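Local coordinates for protein carboxylic ester hydrolase (Aspergillus niger, PDB 7K4O) that probably hydrolyses the ester bonds of tannins as a serine esterase of the tannase family, at residues 274-279 with 305-310. Sequence-based numbering, arbitrary orientation.
Sequences DISTIE and VAKTII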
ATOM      1  N   ASP A 274     -11.261 -26.507  -5.211  1.00 40.38           N
ATOM      2  CA  ASP A 274     -10.044 -27.277  -5.559  1.00 39.56           C
ATOM      3  C   ASP A 274      -9.704 -27.017  -7.008  1.00 37.18           C
ATOM      4  O   ASP A 274     -10.498 -27.438  -7.890  1.00 42.42           O
ATOM      5  CB  ASP A 274     -10.275 -28.767  -5.334  1.00 44.58           C
ATOM      6  CG  ASP A 274      -9.022 -29.615  -5.515  1.00 44.56           C
ATOM      7  OD1 ASP A 274      -8.068 -29.156  -6.158  1.00 39.42           O
ATOM      8  OD2 ASP A 274      -9.038 -30.749  -5.019  1.00 54.50           O
ATOM      9  N   ILE A 275      -8.562 -26.394  -7.289  1.00 33.94           N
ATOM     10  CA  ILE A 275      -8.226 -25.999  -8.673  1.00 35.11           C
ATOM     11  C   ILE A 275      -7.840 -27.250  -9.490  1.00 37.10           C
ATOM     12  O   ILE A 275      -7.686 -27.098 -10.711  1.00 38.52           O
ATOM     13  CB  ILE A 275      -7.119 -24.925  -8.752  1.00 39.59           C
ATOM     14  CG1 ILE A 275      -5.776 -25.418  -8.216  1.00 38.40           C
ATOM     15  CG2 ILE A 275      -7.570 -23.630  -8.066  1.00 40.56           C
ATOM     16  CD1 ILE A 275      -4.650 -24.487  -8.530  1.00 38.97           C
ATOM     17  N   SER A 276      -7.674 -28.408  -8.860  1.00 39.66           N
ATOM     18  CA  SER A 276      -7.463 -29.691  -9.617  1.00 46.02           C
ATOM     19  C   SER A 276      -8.612 -29.929 -10.623  1.00 47.47           C
ATOM     20  O   SER A 276      -8.353 -30.552 -11.670  1.00 43.48           O
ATOM     21  CB  SER A 276      -7.312 -30.851  -8.688  1.00 42.88           C
ATOM     22  OG  SER A 276      -5.990 -30.875  -8.175  1.00 48.88           O
ATOM     23  N   THR A 277      -9.803 -29.381 -10.365  1.00 44.67           N
ATOM     24  CA  THR A 277     -10.979 -29.474 -11.272  1.00 43.96           C
ATOM     25  C   THR A 277     -10.711 -28.750 -12.584  1.00 44.21           C
ATOM     26  O   THR A 277     -11.492 -28.942 -13.543  1.00 44.26           O
ATOM     27  CB  THR A 277     -12.234 -28.915 -10.610  1.00 42.48           C
ATOM     28  OG1 THR A 277     -12.017 -27.522 -10.359  1.00 50.12           O
ATOM     29  CG2 THR A 277     -12.564 -29.651  -9.332  1.00 48.97           C
ATOM     30  N   ILE A 278      -9.664 -27.942 -12.670  1.00 40.97           N
ATOM     31  CA  ILE A 278      -9.382 -27.132 -13.888  1.00 42.72           C
ATOM     32  C   ILE A 278      -8.468 -27.924 -14.828  1.00 40.35           C
ATOM     33  O   ILE A 278      -8.294 -27.505 -15.977  1.00 43.08           O
ATOM     34  CB  ILE A 278      -8.789 -25.752 -13.504  1.00 42.45           C
ATOM     35  CG1 ILE A 278      -9.742 -25.019 -12.558  1.00 46.62           C
ATOM     36  CG2 ILE A 278      -8.490 -24.918 -14.739  1.00 42.65           C
ATOM     37  CD1 ILE A 278      -9.127 -23.811 -11.868  1.00 44.15           C
ATOM     38  N   GLU A 279      -7.858 -29.001 -14.348  1.00 41.46           N
ATOM     39  CA  GLU A 279      -6.953 -29.805 -15.207  1.00 48.36           C
ATOM     40  C   GLU A 279      -7.695 -30.228 -16.484  1.00 48.28           C
ATOM     41  O   GLU A 279      -8.831 -30.672 -16.381  1.00 49.77           O
ATOM     42  CB  GLU A 279      -6.445 -31.045 -14.494  1.00 48.99           C
ATOM     43  CG  GLU A 279      -5.330 -31.701 -15.283  1.00 56.49           C
ATOM     44  CD  GLU A 279      -4.721 -32.916 -14.623  1.00 61.76           C
ATOM     45  OE1 GLU A 279      -4.189 -33.762 -15.377  1.00 72.09           O
ATOM     46  OE2 GLU A 279      -4.770 -33.010 -13.370  1.00 66.01           O
ATOM     47  N   VAL A 305       2.180 -26.306  -9.530  1.00 35.88           N
ATOM     48  CA  VAL A 305       2.883 -25.017  -9.323  1.00 36.70           C
ATOM     49  C   VAL A 305       1.878 -24.043  -8.688  1.00 41.30           C
ATOM     50  O   VAL A 305       2.224 -23.417  -7.653  1.00 35.94           O
ATOM     51  CB  VAL A 305       3.481 -24.463 -10.613  1.00 37.00           C
ATOM     52  CG1 VAL A 305       3.846 -22.989 -10.469  1.00 37.87           C
ATOM     53  CG2 VAL A 305       4.704 -25.287 -11.012  1.00 35.12           C
ATOM     54  N   ALA A 306       0.668 -23.953  -9.228  1.00 35.96           N
ATOM     55  CA  ALA A 306      -0.298 -22.932  -8.773  1.00 36.97           C
ATOM     56  C   ALA A 306      -0.655 -23.241  -7.333  1.00 35.29           C
ATOM     57  O   ALA A 306      -0.750 -22.304  -6.516  1.00 30.80           O
ATOM     58  CB  ALA A 306      -1.525 -22.859  -9.646  1.00 36.78           C
ATOM     59  N   LYS A 307      -0.920 -24.503  -7.007  1.00 31.04           N
ATOM     60  CA  LYS A 307      -1.352 -24.853  -5.652  1.00 31.25           C
ATOM     61  C   LYS A 307      -0.209 -24.539  -4.691  1.00 31.28           C
ATOM     62  O   LYS A 307      -0.485 -24.207  -3.523  1.00 33.32           O
ATOM     63  CB  LYS A 307      -1.715 -26.329  -5.504  1.00 33.47           C
ATOM     64  CG  LYS A 307      -3.087 -26.703  -6.019  1.00 39.03           C
ATOM     65  CD  LYS A 307      -3.461 -28.082  -5.546  1.00 43.97           C
ATOM     66  CE  LYS A 307      -4.845 -28.443  -6.024  1.00 44.25           C
ATOM     67  NZ  LYS A 307      -5.278 -29.720  -5.427  1.00 46.27           N
ATOM     68  N   THR A 308       1.014 -24.784  -5.116  1.00 29.95           N
ATOM     69  CA  THR A 308       2.197 -24.601  -4.240  1.00 29.03           C
ATOM     70  C   THR A 308       2.358 -23.088  -3.948  1.00 29.87           C
ATOM     71  O   THR A 308       2.647 -22.750  -2.799  1.00 31.03           O
ATOM     72  CB  THR A 308       3.440 -25.259  -4.854  1.00 31.79           C
ATOM     73  OG1 THR A 308       3.122 -26.657  -5.021  1.00 31.99           O
ATOM     74  CG2 THR A 308       4.634 -25.108  -3.948  1.00 30.77           C
ATOM     75  N   ILE A 309       2.200 -22.252  -4.960  1.00 31.42           N
ATOM     76  CA  ILE A 309       2.287 -20.763  -4.828  1.00 28.30           C
ATOM     77  C   ILE A 309       1.198 -20.330  -3.859  1.00 31.82           C
ATOM     78  O   ILE A 309       1.483 -19.661  -2.847  1.00 32.40           O
ATOM     79  CB  ILE A 309       2.180 -20.071  -6.175  1.00 30.39           C
ATOM     80  CG1 ILE A 309       3.418 -20.344  -7.021  1.00 30.26           C
ATOM     81  CG2 ILE A 309       1.957 -18.566  -5.981  1.00 30.11           C
ATOM     82  CD1 ILE A 309       3.306 -19.930  -8.465  1.00 30.84           C
ATOM     83  N   ILE A 310      -0.039 -20.721  -4.133  1.00 30.83           N
ATOM     84  CA  ILE A 310      -1.171 -20.313  -3.255  1.00 31.96           C
ATOM     85  C   ILE A 310      -0.937 -20.750  -1.817  1.00 32.06           C
ATOM     86  O   ILE A 310      -1.330 -20.017  -0.898  1.00 30.28           O
ATOM     87  CB  ILE A 310      -2.507 -20.779  -3.857  1.00 31.35           C
ATOM     88  CG1 ILE A 310      -2.747 -19.957  -5.118  1.00 35.39           C
ATOM     89  CG2 ILE A 310      -3.661 -20.681  -2.871  1.00 34.18           C
ATOM     90  CD1 ILE A 310      -3.886 -20.424  -5.967  1.00 43.72           C
TER
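Asp274 opens the 3-10 turn of 275-278 with its CG anti to the backbone N (chi1 -173°), a rotation that brings OD1 back over the turn. There OD1 accepts a hydrogen bond from the backbone N of Ser276, two residues on, at 2.8 Å (N-H...O angle 156°), the bond that makes an Asx turn. The same oxygen receives Lys307 NZ at 2.9 Å in a salt bridge; both donors approach from above the carboxylate plane. Ile275 follows, its CB pointing toward helix 300-310. A chi1 of 64° wedges CG1 between the backbone N and the carbonyl carbon, and the extended tip reaches forward so that CD1 meets Ala306 CB at 3.7 Å and, equally close at 3.7 Å, Lys307 CG. The isoleucine branch and the extended lysine chain run alongside each other, pointing opposite ways. Ser276 adds the second grip: its OG accepts from Lys307 NZ at 3.1 Å. Thr277 OG1 donates to Asp274 O at 2.9 Å, in the carbonyl plane. Beyond the pair, Ile275 also touches Thr248 of helix 238-252, and Ala306 touches Ile244 of that helix. The chemistry is therefore that of a surface clasp joining the loop after helix 266-272 to helix 300-310: the lysine methylenes pack on isoleucine, while its ammonium, held by two oxygens, probably helps stabilise the negative charge of an aspartate already committed to the turn.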